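Local coordinates for SusD-like protein BACOVA_02651 (Bacteroides ovatus, PDB 5E75) that binds polysaccharide at the cell surface and probably captures xyloglucan before its transport into the periplasm for degradation, at residues 67-73 and 495-500; 144-148 and 504-508; 421-425 and 439-445; 151-156 and 193-198. All coordinates share one frame; numbering follows the deposited sequence.

Contact 1 of 4, residues 67-73 and 495-500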
# COMPACT_ATOMS: atom_id res chain seq x y z
N ALA A 67 13.02 -17.97 4.36
CA ALA A 67 11.75 -18.39 4.95
C ALA A 67 11.64 -18.09 6.44
O ALA A 67 10.52 -18.06 6.97
CB ALA A 67 11.52 -19.86 4.70
N LEU A 68 12.77 -17.86 7.11
CA LEU A 68 12.76 -17.54 8.54
C LEU A 68 12.48 -16.07 8.86
O LEU A 68 12.31 -15.71 10.02
CB LEU A 68 14.10 -17.92 9.18
CG LEU A 68 14.20 -19.32 9.78
CD1 LEU A 68 15.62 -19.53 10.29
CD2 LEU A 68 13.19 -19.55 10.92
N ASP A 69 12.41 -15.23 7.84
CA ASP A 69 12.26 -13.80 8.04
C ASP A 69 11.01 -13.45 8.87
O ASP A 69 9.89 -13.89 8.57
CB ASP A 69 12.21 -13.11 6.69
CG ASP A 69 12.52 -11.64 6.78
OD1 ASP A 69 11.66 -10.89 7.27
OD2 ASP A 69 13.63 -11.25 6.35
N GLU A 70 11.21 -12.64 9.91
CA GLU A 70 10.12 -12.27 10.82
C GLU A 70 9.03 -11.47 10.12
O GLU A 70 7.87 -11.49 10.53
CB GLU A 70 10.68 -11.49 12.02
CG GLU A 70 11.29 -10.13 11.68
CD GLU A 70 12.79 -10.20 11.43
OE1 GLU A 70 13.30 -11.28 11.05
OE2 GLU A 70 13.47 -9.16 11.62
N ASN A 71 9.36 -10.79 9.04
CA ASN A 71 8.35 -10.05 8.31
C ASN A 71 7.35 -10.97 7.63
O ASN A 71 6.19 -10.60 7.48
CB ASN A 71 9.00 -9.12 7.28
CG ASN A 71 9.74 -7.99 7.93
OD1 ASN A 71 9.14 -7.11 8.53
ND2 ASN A 71 11.06 -8.03 7.85
N LEU A 72 7.79 -12.15 7.20
CA LEU A 72 6.88 -13.09 6.57
C LEU A 72 5.89 -13.64 7.58
O LEU A 72 4.70 -13.71 7.30
CB LEU A 72 7.64 -14.24 5.89
CG LEU A 72 8.61 -13.82 4.78
CD1 LEU A 72 9.33 -15.05 4.26
CD2 LEU A 72 7.86 -13.12 3.66
N SER A 73 6.38 -14.04 8.75
CA SER A 73 5.50 -14.60 9.77
C SER A 73 4.56 -13.51 10.31
O SER A 73 3.38 -13.76 10.52
CB SER A 73 6.32 -15.26 10.87
OG SER A 73 7.28 -14.38 11.37
N LEU A 495 7.08 -14.59 -2.44
CA LEU A 495 7.84 -14.89 -1.23
C LEU A 495 7.53 -16.29 -0.70
O LEU A 495 6.49 -16.85 -0.98
CB LEU A 495 7.52 -13.83 -0.18
CG LEU A 495 8.23 -12.50 -0.50
CD1 LEU A 495 7.59 -11.27 0.14
CD2 LEU A 495 9.69 -12.59 -0.10
N PRO A 496 8.47 -16.88 0.05
CA PRO A 496 8.25 -18.22 0.61
C PRO A 496 7.25 -18.17 1.75
O PRO A 496 7.07 -17.13 2.40
CB PRO A 496 9.63 -18.63 1.11
CG PRO A 496 10.34 -17.36 1.36
CD PRO A 496 9.79 -16.34 0.40
N TYR A 497 6.57 -19.29 2.00
CA TYR A 497 5.69 -19.41 3.16
C TYR A 497 6.57 -19.35 4.41
O TYR A 497 7.71 -19.80 4.38
CB TYR A 497 4.86 -20.70 3.09
CG TYR A 497 3.94 -20.70 1.89
CD1 TYR A 497 2.83 -19.88 1.85
CD2 TYR A 497 4.23 -21.47 0.78
CE1 TYR A 497 2.00 -19.84 0.74
CE2 TYR A 497 3.42 -21.44 -0.33
CZ TYR A 497 2.31 -20.62 -0.35
OH TYR A 497 1.53 -20.59 -1.48
N PRO A 498 6.06 -18.76 5.50
CA PRO A 498 6.91 -18.60 6.67
C PRO A 498 7.27 -19.95 7.28
O PRO A 498 6.40 -20.79 7.42
CB PRO A 498 6.03 -17.80 7.65
CG PRO A 498 4.91 -17.22 6.81
CD PRO A 498 4.71 -18.19 5.70
N GLU A 499 8.54 -20.14 7.62
CA GLU A 499 9.03 -21.46 8.03
C GLU A 499 8.26 -22.03 9.21
O GLU A 499 7.92 -23.21 9.20
CB GLU A 499 10.53 -21.42 8.35
CG GLU A 499 11.06 -22.77 8.84
CD GLU A 499 12.57 -22.84 8.90
OE1 GLU A 499 13.23 -22.51 7.89
OE2 GLU A 499 13.11 -23.24 9.96
N SER A 500 7.95 -21.20 10.21
CA SER A 500 7.25 -21.69 11.39
C SER A 500 5.85 -22.20 11.03
O SER A 500 5.37 -23.18 11.61
CB SER A 500 7.16 -20.59 12.45
OG SER A 500 6.50 -19.44 11.96
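Leu-72 is the apolar centre, its two methyl branches divided between two neighbours of the segment 495-500. Leu-72 CD2 meets Leu-495 CB at 3.9 Å; its CD1 lies 3.8 Å from Pro-496 CG, where the leucine and the proline cross at about a right angle. With CG anti to the carbonyl carbon (chi1 -61°), the two methyls fork toward Leu-495 and Pro-496. Behind them the Pro-498 ring packs on the helix backbone itself: its CG stands 3.6 Å from Leu-72 O and its CB touches the CA of Ser-73. Ala-67 points its CB toward the loop, 4.2 Å from Pro-496 CB and also close to Tyr-497 O.

Farther out, Ala-67 O accepts from Glu-499 N at 2.9 Å. The bond is fairly straight (162° at the hydrogen), although the donor stands above the carbonyl plane. Glu-499 is the first residue of helix 499-504, so one of that helix's early N-H groups is paired by the other segment. Its extended side chain runs to Leu-68, whose CD2 lies 3.8 Å from Glu-499 OE2, a packing contact only. On the far flank Asp-69 caps helix 70-95: its OD1 takes Asn-71 N on the anti lone pair and Asn-71 ND2 on the syn one. Pro-496 O is used by Trp-128 NE1, and Tyr-497, directed away, meets the Trp-128 ring.

Two helix starts thus meet through leucine and proline surfaces, and one backbone bond, Glu-499 N to Ala-67 O, ties them together beside the more exposed Leu-68 and Glu-499.

Contact 2 of 4, residues 144-148 and 504-508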
# COMPACT_ATOMS: atom_id res chain seq x y z
N PRO A 144 -5.76 -27.69 11.74
CA PRO A 144 -4.98 -26.62 11.12
C PRO A 144 -4.18 -27.10 9.92
O PRO A 144 -3.67 -26.26 9.18
CB PRO A 144 -4.06 -26.16 12.25
CG PRO A 144 -3.89 -27.35 13.09
CD PRO A 144 -5.17 -28.10 13.03
N VAL A 145 -4.07 -28.41 9.72
CA VAL A 145 -3.34 -28.93 8.56
C VAL A 145 -4.28 -28.99 7.36
O VAL A 145 -4.97 -29.98 7.13
CB VAL A 145 -2.70 -30.30 8.86
CG1 VAL A 145 -1.92 -30.80 7.65
CG2 VAL A 145 -1.80 -30.18 10.09
N ARG A 146 -4.31 -27.87 6.63
CA ARG A 146 -5.24 -27.65 5.54
C ARG A 146 -4.48 -27.22 4.29
O ARG A 146 -3.48 -26.52 4.40
CB ARG A 146 -6.22 -26.53 5.92
CG ARG A 146 -7.03 -26.80 7.18
CD ARG A 146 -8.10 -27.84 6.93
NE ARG A 146 -8.90 -28.09 8.13
CZ ARG A 146 -10.13 -28.59 8.12
NH1 ARG A 146 -10.72 -28.89 6.97
NH2 ARG A 146 -10.78 -28.78 9.26
N PRO A 147 -4.98 -27.60 3.10
CA PRO A 147 -4.24 -27.28 1.88
C PRO A 147 -4.41 -25.84 1.41
O PRO A 147 -5.40 -25.17 1.74
CB PRO A 147 -4.86 -28.23 0.85
CG PRO A 147 -6.24 -28.47 1.33
CD PRO A 147 -6.15 -28.47 2.82
N LEU A 148 -3.43 -25.40 0.65
CA LEU A 148 -3.53 -24.16 -0.10
C LEU A 148 -4.61 -24.28 -1.16
O LEU A 148 -4.89 -25.36 -1.67
CB LEU A 148 -2.20 -23.91 -0.80
CG LEU A 148 -0.99 -23.63 0.10
CD1 LEU A 148 0.30 -23.87 -0.68
CD2 LEU A 148 -1.07 -22.21 0.58
N GLN A 504 4.18 -26.21 11.15
CA GLN A 504 2.88 -26.53 11.71
C GLN A 504 1.92 -27.11 10.68
O GLN A 504 1.07 -27.93 11.02
CB GLN A 504 2.27 -25.29 12.37
CG GLN A 504 3.06 -24.79 13.57
CD GLN A 504 3.29 -25.87 14.61
OE1 GLN A 504 2.40 -26.66 14.92
NE2 GLN A 504 4.51 -25.91 15.16
N ASN A 505 2.05 -26.67 9.43
CA ASN A 505 1.17 -27.14 8.35
C ASN A 505 1.98 -27.53 7.12
O ASN A 505 2.22 -26.71 6.23
CB ASN A 505 0.14 -26.06 7.98
CG ASN A 505 -0.77 -26.51 6.86
OD1 ASN A 505 -0.75 -27.67 6.46
ND2 ASN A 505 -1.60 -25.59 6.36
N PRO A 506 2.42 -28.79 7.05
CA PRO A 506 3.25 -29.20 5.91
C PRO A 506 2.56 -29.12 4.55
O PRO A 506 3.25 -29.23 3.52
CB PRO A 506 3.63 -30.65 6.23
CG PRO A 506 2.81 -31.05 7.40
CD PRO A 506 2.38 -29.82 8.10
N LEU A 507 1.25 -28.91 4.51
CA LEU A 507 0.58 -28.79 3.22
C LEU A 507 0.91 -27.46 2.55
O LEU A 507 0.63 -27.29 1.37
CB LEU A 507 -0.93 -28.97 3.35
CG LEU A 507 -1.39 -30.37 3.79
CD1 LEU A 507 -2.90 -30.45 3.90
CD2 LEU A 507 -0.89 -31.44 2.85
N LEU A 508 1.53 -26.54 3.29
CA LEU A 508 2.02 -25.31 2.67
C LEU A 508 3.14 -25.62 1.66
O LEU A 508 3.42 -24.80 0.79
CB LEU A 508 2.49 -24.30 3.72
CG LEU A 508 1.38 -23.72 4.61
CD1 LEU A 508 2.00 -22.78 5.63
CD2 LEU A 508 0.27 -23.01 3.83
O HOH W 1 -1.61 -27.51 -0.29
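An Asx turn at the end of helix 499-504 faces the loop 144-148, and Asn-505 joins the two. Asn-505 OD1 accepts from Leu-507 N, two residues on, at 3.1 Å, the donor standing well above the carbonyl plane. The same amide turns its nitrogen outward: Asn-505 ND2 gives a nearly linear bond (172°) to Arg-146 O at 2.9 Å. Here the acceptor lies in the Asn-505 amide plane and the donor falls on a lone pair of the Arg-146 carbonyl. CG is anti to the backbone N (chi1 180°), which extends the amide across to the loop, and the two bonds together fix its rotation.

Asn-505 is where the chain leaves the helix, before the 3-10 segment that starts at Pro-506. Opposite it Val-145 is the centre of an inverse gamma turn, and its CG1 packs against both Asn-505 OD1 (3.5 Å) and Leu-507 CD1. That leucine methyl, Leu-507 CD1, also reaches over the Arg-146 to Pro-147 peptide, 3.6 Å from Pro-147 N, its side chain lying alongside the proline ring and pointing the same way.

At the buried end Leu-148 crosses Leu-508 at about a right angle, the CD2 methyls meeting at 3.6 Å, while Leu-148 CD1 approaches Leu-508 O. Beside this pair water 1 accepts from Leu-148 N at 2.9 Å and lies within bonding distance of Leu-507 O. Leu-148 also forms a backbone hydrogen bond with Val-513, while Arg-146 starts away from the other segment and has its NE bonded to Asn-143 O.

Contact 3 of 4, residues 421-425 and 439-445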
# COMPACT_ATOMS: atom_id res chain seq x y z
N ASN A 421 3.19 -0.06 -3.80
CA ASN A 421 3.82 -0.24 -5.10
C ASN A 421 4.23 -1.67 -5.37
O ASN A 421 4.14 -2.11 -6.51
CB ASN A 421 5.01 0.72 -5.29
CG ASN A 421 4.59 2.15 -5.55
OD1 ASN A 421 3.48 2.43 -6.03
ND2 ASN A 421 5.48 3.07 -5.25
N TRP A 422 4.67 -2.42 -4.36
CA TRP A 422 5.12 -3.78 -4.64
C TRP A 422 3.97 -4.65 -5.15
O TRP A 422 4.14 -5.45 -6.07
CB TRP A 422 5.78 -4.46 -3.44
CG TRP A 422 6.12 -5.90 -3.77
CD1 TRP A 422 5.67 -7.02 -3.13
CD2 TRP A 422 6.97 -6.36 -4.83
NE1 TRP A 422 6.17 -8.15 -3.73
CE2 TRP A 422 6.97 -7.77 -4.78
CE3 TRP A 422 7.71 -5.72 -5.83
CZ2 TRP A 422 7.68 -8.54 -5.69
CZ3 TRP A 422 8.41 -6.48 -6.73
CH2 TRP A 422 8.41 -7.88 -6.65
N TYR A 423 2.80 -4.51 -4.54
CA TYR A 423 1.66 -5.32 -4.94
C TYR A 423 1.29 -5.07 -6.39
O TYR A 423 0.94 -6.00 -7.12
CB TYR A 423 0.46 -5.05 -4.01
CG TYR A 423 0.74 -5.35 -2.55
CD1 TYR A 423 0.81 -6.66 -2.13
CD2 TYR A 423 0.88 -4.35 -1.60
CE1 TYR A 423 1.04 -6.97 -0.81
CE2 TYR A 423 1.16 -4.65 -0.27
CZ TYR A 423 1.23 -5.97 0.10
OH TYR A 423 1.45 -6.38 1.41
N ASP A 424 1.38 -3.81 -6.82
CA ASP A 424 1.13 -3.47 -8.21
C ASP A 424 2.19 -4.09 -9.12
O ASP A 424 1.87 -4.55 -10.22
CB ASP A 424 1.12 -1.96 -8.42
CG ASP A 424 -0.02 -1.28 -7.74
OD1 ASP A 424 -1.00 -1.96 -7.40
OD2 ASP A 424 0.07 -0.05 -7.58
N MET A 425 3.45 -4.11 -8.69
CA MET A 425 4.52 -4.71 -9.48
C MET A 425 4.32 -6.23 -9.64
O MET A 425 4.63 -6.76 -10.70
CB MET A 425 5.89 -4.40 -8.90
CG MET A 425 6.29 -2.97 -9.11
SD MET A 425 7.82 -2.57 -8.29
CE MET A 425 8.03 -0.86 -8.81
N TYR A 439 12.65 -4.95 -15.91
CA TYR A 439 12.43 -3.75 -15.12
C TYR A 439 13.11 -3.89 -13.74
O TYR A 439 13.90 -3.04 -13.33
CB TYR A 439 10.92 -3.50 -14.96
CG TYR A 439 10.54 -2.17 -14.32
CD1 TYR A 439 10.69 -1.97 -12.95
CD2 TYR A 439 10.02 -1.14 -15.08
CE1 TYR A 439 10.36 -0.76 -12.37
CE2 TYR A 439 9.67 0.07 -14.50
CZ TYR A 439 9.84 0.25 -13.15
OH TYR A 439 9.50 1.44 -12.56
N PHE A 440 12.83 -4.98 -13.02
CA PHE A 440 13.38 -5.14 -11.67
C PHE A 440 14.91 -5.17 -11.67
O PHE A 440 15.55 -4.61 -10.78
CB PHE A 440 12.86 -6.42 -11.00
CG PHE A 440 11.36 -6.50 -10.87
CD1 PHE A 440 10.58 -5.38 -10.69
CD2 PHE A 440 10.74 -7.73 -10.95
CE1 PHE A 440 9.20 -5.49 -10.59
CE2 PHE A 440 9.38 -7.84 -10.84
CZ PHE A 440 8.61 -6.73 -10.68
N ASN A 441 15.49 -5.82 -12.68
CA ASN A 441 16.94 -5.90 -12.81
C ASN A 441 17.58 -4.60 -13.24
O ASN A 441 18.81 -4.48 -13.19
CB ASN A 441 17.31 -7.02 -13.78
CG ASN A 441 17.21 -8.40 -13.15
OD1 ASN A 441 17.82 -8.66 -12.12
ND2 ASN A 441 16.40 -9.27 -13.73
N ASN A 442 16.79 -3.64 -13.67
CA ASN A 442 17.29 -2.34 -14.05
C ASN A 442 16.97 -1.23 -13.06
O ASN A 442 17.15 -0.06 -13.37
CB ASN A 442 16.80 -1.99 -15.46
CG ASN A 442 17.67 -2.63 -16.53
OD1 ASN A 442 18.77 -2.14 -16.81
ND2 ASN A 442 17.22 -3.74 -17.08
N GLN A 443 16.58 -1.61 -11.85
CA GLN A 443 16.27 -0.65 -10.80
C GLN A 443 17.47 -0.31 -9.92
O GLN A 443 17.37 0.48 -9.00
CB GLN A 443 15.12 -1.16 -9.93
CG GLN A 443 13.76 -1.04 -10.58
CD GLN A 443 12.66 -1.53 -9.66
OE1 GLN A 443 12.39 -2.72 -9.57
NE2 GLN A 443 12.04 -0.60 -8.94
N TRP A 444 18.61 -0.94 -10.18
CA TRP A 444 19.83 -0.71 -9.40
C TRP A 444 19.57 -0.96 -7.91
O TRP A 444 19.98 -0.19 -7.05
CB TRP A 444 20.39 0.70 -9.60
CG TRP A 444 20.94 0.97 -10.98
CD1 TRP A 444 20.29 0.85 -12.17
CD2 TRP A 444 22.26 1.44 -11.29
NE1 TRP A 444 21.12 1.21 -13.21
CE2 TRP A 444 22.34 1.57 -12.69
CE3 TRP A 444 23.39 1.75 -10.52
CZ2 TRP A 444 23.49 2.01 -13.34
CZ3 TRP A 444 24.54 2.18 -11.18
CH2 TRP A 444 24.58 2.30 -12.56
N ARG A 445 18.85 -2.03 -7.63
CA ARG A 445 18.48 -2.35 -6.26
C ARG A 445 19.71 -2.61 -5.40
O ARG A 445 20.60 -3.36 -5.78
CB ARG A 445 17.54 -3.56 -6.24
CG ARG A 445 16.15 -3.26 -6.74
CD ARG A 445 15.43 -4.51 -7.21
NE ARG A 445 14.03 -4.25 -7.54
CZ ARG A 445 13.02 -4.28 -6.66
NH1 ARG A 445 13.25 -4.59 -5.39
NH2 ARG A 445 11.78 -4.03 -7.08
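The backbones of helix 421-431 and of the end of helix 433-441 stay well apart, their nearest CA atoms, those of Met-425 and Phe-440, being 9.1 Å from each other, so the contact is carried mainly by side chains. It packs these two consecutive helices and the loop that follows, within the SusD family region. Phe-440 supplies the middle. Trp-422 CZ3 comes over one face of its ring, 4.0 Å from Phe-440 CZ, but with the planes at 49° the pair is neither a stack nor a T-shaped one. Met-425 arrives at the edge: its CB lies near the ring plane, 3.9 Å from Phe-440 CE1. Having CG anti to the carbonyl carbon (chi1 -72°) and an extended chain beyond, Met-425 slides past Phe-440 in the opposite direction. Met-425 SD makes an oblique Met-aromatic contact, 5.2 Å from the Phe-440 ring centroid. The terminal CE then reaches Gln-443 NE2.

Next to the rings, Arg-445 and Gln-443 form a polar pair. Arg-445 holds Gln-443 side-on, NH2 at 2.9 Å and NE at 3.0 Å from the single oxygen OE1, both from the same face of the amide. A leucine in place of Gln-443 would probably leave Arg-445 NE and NH2 without this shared acceptor, and Asp-287 and Ala-48 O without the amide donor.

Ile-493 touches both Trp-422 and Phe-440. Aromatic and sulfur groups thus pack without directional bonds between the segments, while the buried amide oxygen is held by the guanidinium, Gln-443 NE2 donates to Asp-287 and Ala-48 O, and Arg-445 NH1 to the carbonyls of Val-61 and Arg-47.

Contact 4 of 4, residues 151-156 and 193-198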
# COMPACT_ATOMS: atom_id res chain seq x y z
N GLU A 151 -4.53 -19.84 -7.04
CA GLU A 151 -4.65 -18.42 -7.32
C GLU A 151 -6.03 -18.06 -7.90
O GLU A 151 -6.61 -17.06 -7.49
CB GLU A 151 -3.49 -17.97 -8.23
CG GLU A 151 -2.13 -18.03 -7.52
CD GLU A 151 -0.94 -17.68 -8.40
OE1 GLU A 151 -1.12 -17.26 -9.56
OE2 GLU A 151 0.21 -17.85 -7.93
N GLU A 152 -6.56 -18.85 -8.83
CA GLU A 152 -7.87 -18.53 -9.40
C GLU A 152 -8.98 -18.60 -8.35
O GLU A 152 -9.90 -17.79 -8.40
CB GLU A 152 -8.22 -19.40 -10.62
CG GLU A 152 -7.46 -19.02 -11.91
CD GLU A 152 -7.71 -17.58 -12.33
OE1 GLU A 152 -8.90 -17.19 -12.42
OE2 GLU A 152 -6.72 -16.83 -12.56
N ASP A 153 -8.90 -19.56 -7.43
CA ASP A 153 -9.87 -19.66 -6.34
C ASP A 153 -9.82 -18.40 -5.48
O ASP A 153 -10.86 -17.90 -5.05
CB ASP A 153 -9.58 -20.85 -5.41
CG ASP A 153 -9.73 -22.20 -6.08
OD1 ASP A 153 -10.79 -22.51 -6.63
OD2 ASP A 153 -8.77 -23.00 -5.95
N VAL A 154 -8.61 -17.94 -5.18
CA VAL A 154 -8.41 -16.79 -4.31
C VAL A 154 -9.04 -15.56 -4.97
O VAL A 154 -9.79 -14.83 -4.33
CB VAL A 154 -6.92 -16.57 -3.96
CG1 VAL A 154 -6.75 -15.35 -3.05
CG2 VAL A 154 -6.36 -17.80 -3.24
N PHE A 155 -8.80 -15.39 -6.27
CA PHE A 155 -9.46 -14.31 -6.99
C PHE A 155 -10.99 -14.38 -6.87
O PHE A 155 -11.64 -13.37 -6.62
CB PHE A 155 -9.10 -14.32 -8.48
CG PHE A 155 -7.91 -13.47 -8.86
CD1 PHE A 155 -7.96 -12.08 -8.75
CD2 PHE A 155 -6.78 -14.05 -9.40
CE1 PHE A 155 -6.88 -11.30 -9.14
CE2 PHE A 155 -5.71 -13.27 -9.79
CZ PHE A 155 -5.76 -11.90 -9.66
N GLN A 156 -11.57 -15.55 -7.10
CA GLN A 156 -13.02 -15.66 -7.05
C GLN A 156 -13.55 -15.38 -5.64
O GLN A 156 -14.60 -14.75 -5.49
CB GLN A 156 -13.45 -17.04 -7.54
CG GLN A 156 -14.96 -17.20 -7.63
CD GLN A 156 -15.55 -16.36 -8.73
OE1 GLN A 156 -15.13 -16.44 -9.88
NE2 GLN A 156 -16.50 -15.50 -8.39
N ALA A 193 -6.33 -6.58 -12.11
CA ALA A 193 -5.24 -7.48 -11.77
C ALA A 193 -5.46 -8.87 -12.35
O ALA A 193 -4.52 -9.52 -12.79
CB ALA A 193 -5.07 -7.57 -10.23
N ARG A 194 -6.71 -9.35 -12.33
CA ARG A 194 -6.99 -10.68 -12.87
C ARG A 194 -6.87 -10.73 -14.40
O ARG A 194 -6.51 -11.77 -14.96
CB ARG A 194 -8.37 -11.18 -12.42
CG ARG A 194 -8.55 -12.67 -12.70
CD ARG A 194 -9.86 -13.25 -12.20
NE ARG A 194 -10.99 -12.80 -12.99
CZ ARG A 194 -12.22 -13.25 -12.85
NH1 ARG A 194 -12.47 -14.19 -11.94
NH2 ARG A 194 -13.19 -12.78 -13.62
N SER A 195 -7.16 -9.61 -15.05
CA SER A 195 -7.33 -9.61 -16.51
C SER A 195 -6.12 -10.23 -17.22
O SER A 195 -6.30 -11.01 -18.15
CB SER A 195 -7.62 -8.20 -17.04
OG SER A 195 -6.50 -7.34 -16.91
N GLY A 196 -4.91 -9.89 -16.79
CA GLY A 196 -3.71 -10.40 -17.44
C GLY A 196 -2.99 -11.50 -16.70
O GLY A 196 -1.91 -11.93 -17.10
N TRP A 197 -3.57 -11.95 -15.59
CA TRP A 197 -2.84 -12.80 -14.64
C TRP A 197 -2.62 -14.20 -15.19
O TRP A 197 -3.57 -14.95 -15.35
CB TRP A 197 -3.61 -12.83 -13.33
CG TRP A 197 -2.98 -13.51 -12.13
CD1 TRP A 197 -2.94 -14.86 -11.88
CD2 TRP A 197 -2.42 -12.87 -10.98
NE1 TRP A 197 -2.36 -15.09 -10.65
CE2 TRP A 197 -2.03 -13.89 -10.09
CE3 TRP A 197 -2.21 -11.54 -10.62
CZ2 TRP A 197 -1.43 -13.62 -8.86
CZ3 TRP A 197 -1.60 -11.27 -9.39
CH2 TRP A 197 -1.23 -12.31 -8.53
N ASN A 198 -1.37 -14.54 -15.47
CA ASN A 198 -1.03 -15.83 -16.10
C ASN A 198 -1.80 -16.04 -17.40
O ASN A 198 -2.24 -17.15 -17.69
CB ASN A 198 -1.32 -17.03 -15.16
CG ASN A 198 -0.27 -17.25 -14.08
OD1 ASN A 198 0.91 -16.96 -14.25
ND2 ASN A 198 -0.71 -17.82 -12.95
O HOH W 2 -10.74 -16.24 -10.71
O HOH W 3 -3.86 -18.57 -12.41
O HOH W 4 -15.29 -14.96 -12.07
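Phe-155 is clasped on two sides by the segment 193-198, and this is the tight half of the contact. Arg-194 lays its aliphatic stem over one face, CB standing 3.8 Å from the ring centroid and 19° off the normal, a CH-pi contact. The edge of Phe-155 points into the face of Trp-197 in a T-shaped pair, planes at 88°, with Phe-155 CE2 3.5 Å from Trp-197 CD2. Trp-197 has CG anti to the backbone N (chi1 -173°), which carries the indole back against helix 151-168. Trp-197 NE1 donates to Glu-151 OE1 at 2.7 Å, approaching from above the carboxylate plane. Glu-151 OE2 forms a salt bridge with Arg-430. Replacing Trp-197 by an alanine would probably open a gap at the edge of Phe-155 and deprive Glu-151 OE1 of its indole donor.

The other half is looser and wet. Glu-152 and Arg-194 carry opposite charges but stay apart, OE1 and NH1 being 4.7 Å from each other. Water 2 mediates instead, accepting from Arg-194 NH1 at 3.0 Å and donating to both O and OE1 of Glu-152. Water 4 likewise accepts from NH1 and donates to Gln-156 OE1 at 2.6 Å. The direct charge partner of Arg-194 is Asp-207, reached through NH2, and a bound magnesium ion lies about 4 Å from the Glu-152 side chain.

Leu-125 of helix 103-125 touches Glu-151, Phe-155 and Trp-197, so the contact joins the start of helix 151-168 to the end of helix 180-195 and the loop after it, consistent with the TPR-like helical scaffold of the SusD family.

Overall arrangement
From the N terminus the chain first enters contact 1 at 67-73, then contact 2 at 144-148, and almost at once contact 4 at 151-156, which closes at 193-198 after 36 intervening residues. Contact 3 follows in series, opening at 421-425 and closing at 439-445. Both lie within the long spans that end when 495-500 completes contact 1 and 504-508 completes contact 2. Those two spans cross, since their segments alternate, and the contacts touch through Tyr-497, which packs on Leu-508 and Leu-148. Contacts 1 and 2 thereby tie the C-terminal region to early helices and loops, whereas contacts 3 and 4 join neighbouring helical parts.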